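Long-range contact in ALBA-Domain Protein (Trypanosoma brucei, PDB 7DL8), which probably binds RNA, as many proteins with an Alba domain do: residues 68-73 / 86-91. Numbering follows the deposited sequence.
Sequences KKITTS and DKIEIV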
loop_
_atom_site.group_PDB
_atom_site.type_symbol
_atom_site.label_atom_id
_atom_site.label_comp_id
_atom_site.label_asym_id
_atom_site.label_seq_id
_atom_site.Cartn_x
_atom_site.Cartn_y
_atom_site.Cartn_z
ATOM N N LYS A 68 0.404 -23.978 1.784
ATOM C CA LYS A 68 0.992 -24.978 2.667
ATOM C C LYS A 68 1.539 -24.386 3.957
ATOM O O LYS A 68 1.530 -25.066 4.988
ATOM C CB LYS A 68 2.117 -25.727 1.938
ATOM C CG LYS A 68 2.805 -26.801 2.771
ATOM C CD LYS A 68 4.057 -27.328 2.087
ATOM C CE LYS A 68 4.790 -28.324 2.974
ATOM N NZ LYS A 68 5.262 -27.702 4.243
ATOM N N LYS A 69 1.973 -23.126 3.939
ATOM C CA LYS A 69 2.580 -22.515 5.114
ATOM C C LYS A 69 2.703 -21.015 4.895
ATOM O O LYS A 69 2.996 -20.568 3.784
ATOM C CB LYS A 69 3.962 -23.120 5.398
ATOM C CG LYS A 69 4.490 -22.853 6.795
ATOM C CD LYS A 69 5.730 -23.684 7.074
ATOM C CE LYS A 69 6.989 -22.967 6.615
ATOM N NZ LYS A 69 8.091 -23.918 6.305
ATOM N N ILE A 70 2.474 -20.249 5.961
ATOM C CA ILE A 70 2.704 -18.808 5.977
ATOM C C ILE A 70 3.505 -18.486 7.229
ATOM O O ILE A 70 3.084 -18.826 8.341
ATOM C CB ILE A 70 1.394 -18.002 5.954
ATOM C CG1 ILE A 70 0.524 -18.409 4.764
ATOM C CG2 ILE A 70 1.691 -16.512 5.904
ATOM C CD1 ILE A 70 -0.793 -17.662 4.690
ATOM N N THR A 71 4.654 -17.837 7.053
ATOM C CA THR A 71 5.492 -17.416 8.167
ATOM C C THR A 71 5.855 -15.946 8.017
ATOM O O THR A 71 5.963 -15.426 6.903
ATOM C CB THR A 71 6.783 -18.249 8.271
ATOM O OG1 THR A 71 7.642 -17.949 7.162
ATOM C CG2 THR A 71 6.471 -19.737 8.283
ATOM N N THR A 72 6.035 -15.282 9.156
ATOM C CA THR A 72 6.514 -13.910 9.205
ATOM C C THR A 72 7.850 -13.865 9.935
ATOM O O THR A 72 8.117 -14.679 10.824
ATOM C CB THR A 72 5.506 -12.984 9.902
ATOM O OG1 THR A 72 5.311 -13.415 11.255
ATOM C CG2 THR A 72 4.172 -13.004 9.170
ATOM N N SER A 73 8.687 -12.905 9.552
ATOM C CA SER A 73 10.012 -12.763 10.141
ATOM C C SER A 73 10.425 -11.299 10.078
ATOM O O SER A 73 9.739 -10.463 9.483
ATOM C CB SER A 73 11.037 -13.654 9.431
ATOM O OG SER A 73 11.459 -13.075 8.209
ATOM N N ASP A 86 10.172 -6.097 8.040
ATOM C CA ASP A 86 9.365 -7.291 8.242
ATOM C C ASP A 86 9.098 -7.987 6.913
ATOM O O ASP A 86 9.064 -7.357 5.852
ATOM C CB ASP A 86 8.048 -6.941 8.930
ATOM C CG ASP A 86 8.249 -6.474 10.357
ATOM O OD1 ASP A 86 9.049 -7.102 11.083
ATOM O OD2 ASP A 86 7.622 -5.470 10.748
ATOM N N LYS A 87 8.909 -9.302 6.984
ATOM C CA LYS A 87 8.822 -10.142 5.800
ATOM C C LYS A 87 7.760 -11.216 5.984
ATOM O O LYS A 87 7.639 -11.801 7.064
ATOM C CB LYS A 87 10.185 -10.781 5.505
ATOM C CG LYS A 87 10.160 -11.962 4.557
ATOM C CD LYS A 87 11.559 -12.532 4.393
ATOM C CE LYS A 87 11.568 -13.741 3.475
ATOM N NZ LYS A 87 12.874 -14.458 3.531
ATOM N N ILE A 88 6.993 -11.468 4.925
ATOM C CA ILE A 88 6.038 -12.568 4.881
ATOM C C ILE A 88 6.518 -13.569 3.839
ATOM O O ILE A 88 7.204 -13.207 2.877
ATOM C CB ILE A 88 4.605 -12.081 4.568
ATOM C CG1 ILE A 88 3.572 -13.137 4.970
ATOM C CG2 ILE A 88 4.458 -11.728 3.093
ATOM C CD1 ILE A 88 2.139 -12.664 4.857
ATOM N N GLU A 89 6.183 -14.840 4.050
ATOM C CA GLU A 89 6.565 -15.908 3.130
ATOM C C GLU A 89 5.433 -16.924 3.063
ATOM O O GLU A 89 5.128 -17.581 4.063
ATOM C CB GLU A 89 7.871 -16.578 3.558
ATOM C CG GLU A 89 8.353 -17.646 2.590
ATOM C CD GLU A 89 9.642 -18.306 3.038
ATOM O OE1 GLU A 89 9.587 -19.170 3.939
ATOM O OE2 GLU A 89 10.709 -17.961 2.488
ATOM N N ILE A 90 4.812 -17.046 1.892
ATOM C CA ILE A 90 3.719 -17.982 1.660
ATOM C C ILE A 90 4.223 -19.101 0.761
ATOM O O ILE A 90 4.760 -18.843 -0.324
ATOM C CB ILE A 90 2.500 -17.282 1.035
ATOM C CG1 ILE A 90 2.030 -16.133 1.928
ATOM C CG2 ILE A 90 1.374 -18.279 0.802
ATOM C CD1 ILE A 90 1.715 -14.861 1.171
ATOM N N VAL A 91 4.056 -20.341 1.212
ATOM C CA VAL A 91 4.438 -21.520 0.444
ATOM C C VAL A 91 3.181 -22.080 -0.208
ATOM O O VAL A 91 2.224 -22.447 0.484
ATOM C CB VAL A 91 5.113 -22.576 1.332
ATOM C CG1 VAL A 91 5.556 -23.770 0.498
ATOM C CG2 VAL A 91 6.291 -21.968 2.078
#
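With CG1 of Ile-70 beside its own backbone N (chi1 -55°) and CG1 of Ile-88 anti to its backbone N (chi1 -161°), the two side chains run side by side on one face of the Alba-domain beta hairpin formed by strands 65-76 and 84-94. CG2 of Ile-70 meets CG1 of Ile-88 at 4.0 Å, while Ile-70 CG1 lies 3.9 Å from Ile-90 CG1, so each branch of Ile-70 has an isoleucine neighbour. Helix 49-61 packs on Ile-88 and Ile-90 over this face, and Ile-70 and Ile-88 also touch their counterparts in a second subunit; Thr-72 OG1 hydrogen-bonds Glu-57 of that subunit. The pairing is antiparallel: Thr-71 and Glu-89 exchange two backbone hydrogen bonds (Thr-71 N to Glu-89 O 3.0 Å, Glu-89 N to Thr-71 O 2.9 Å), as do Ser-73 and Lys-87. The opposite face carries Thr-71 alongside the extended Glu-89, Thr-71 OG1 making a van der Waals contact with Glu-89 CB at 3.9 Å. Toward Val-91 the register slips in a classic beta bulge, Lys-68 and Lys-69 both facing Val-91. Val-91 N donates almost straight (175°) to Lys-69 O, and Lys-68 N reaches Val-91 O at 2.7 Å, nearly along the C=O axis.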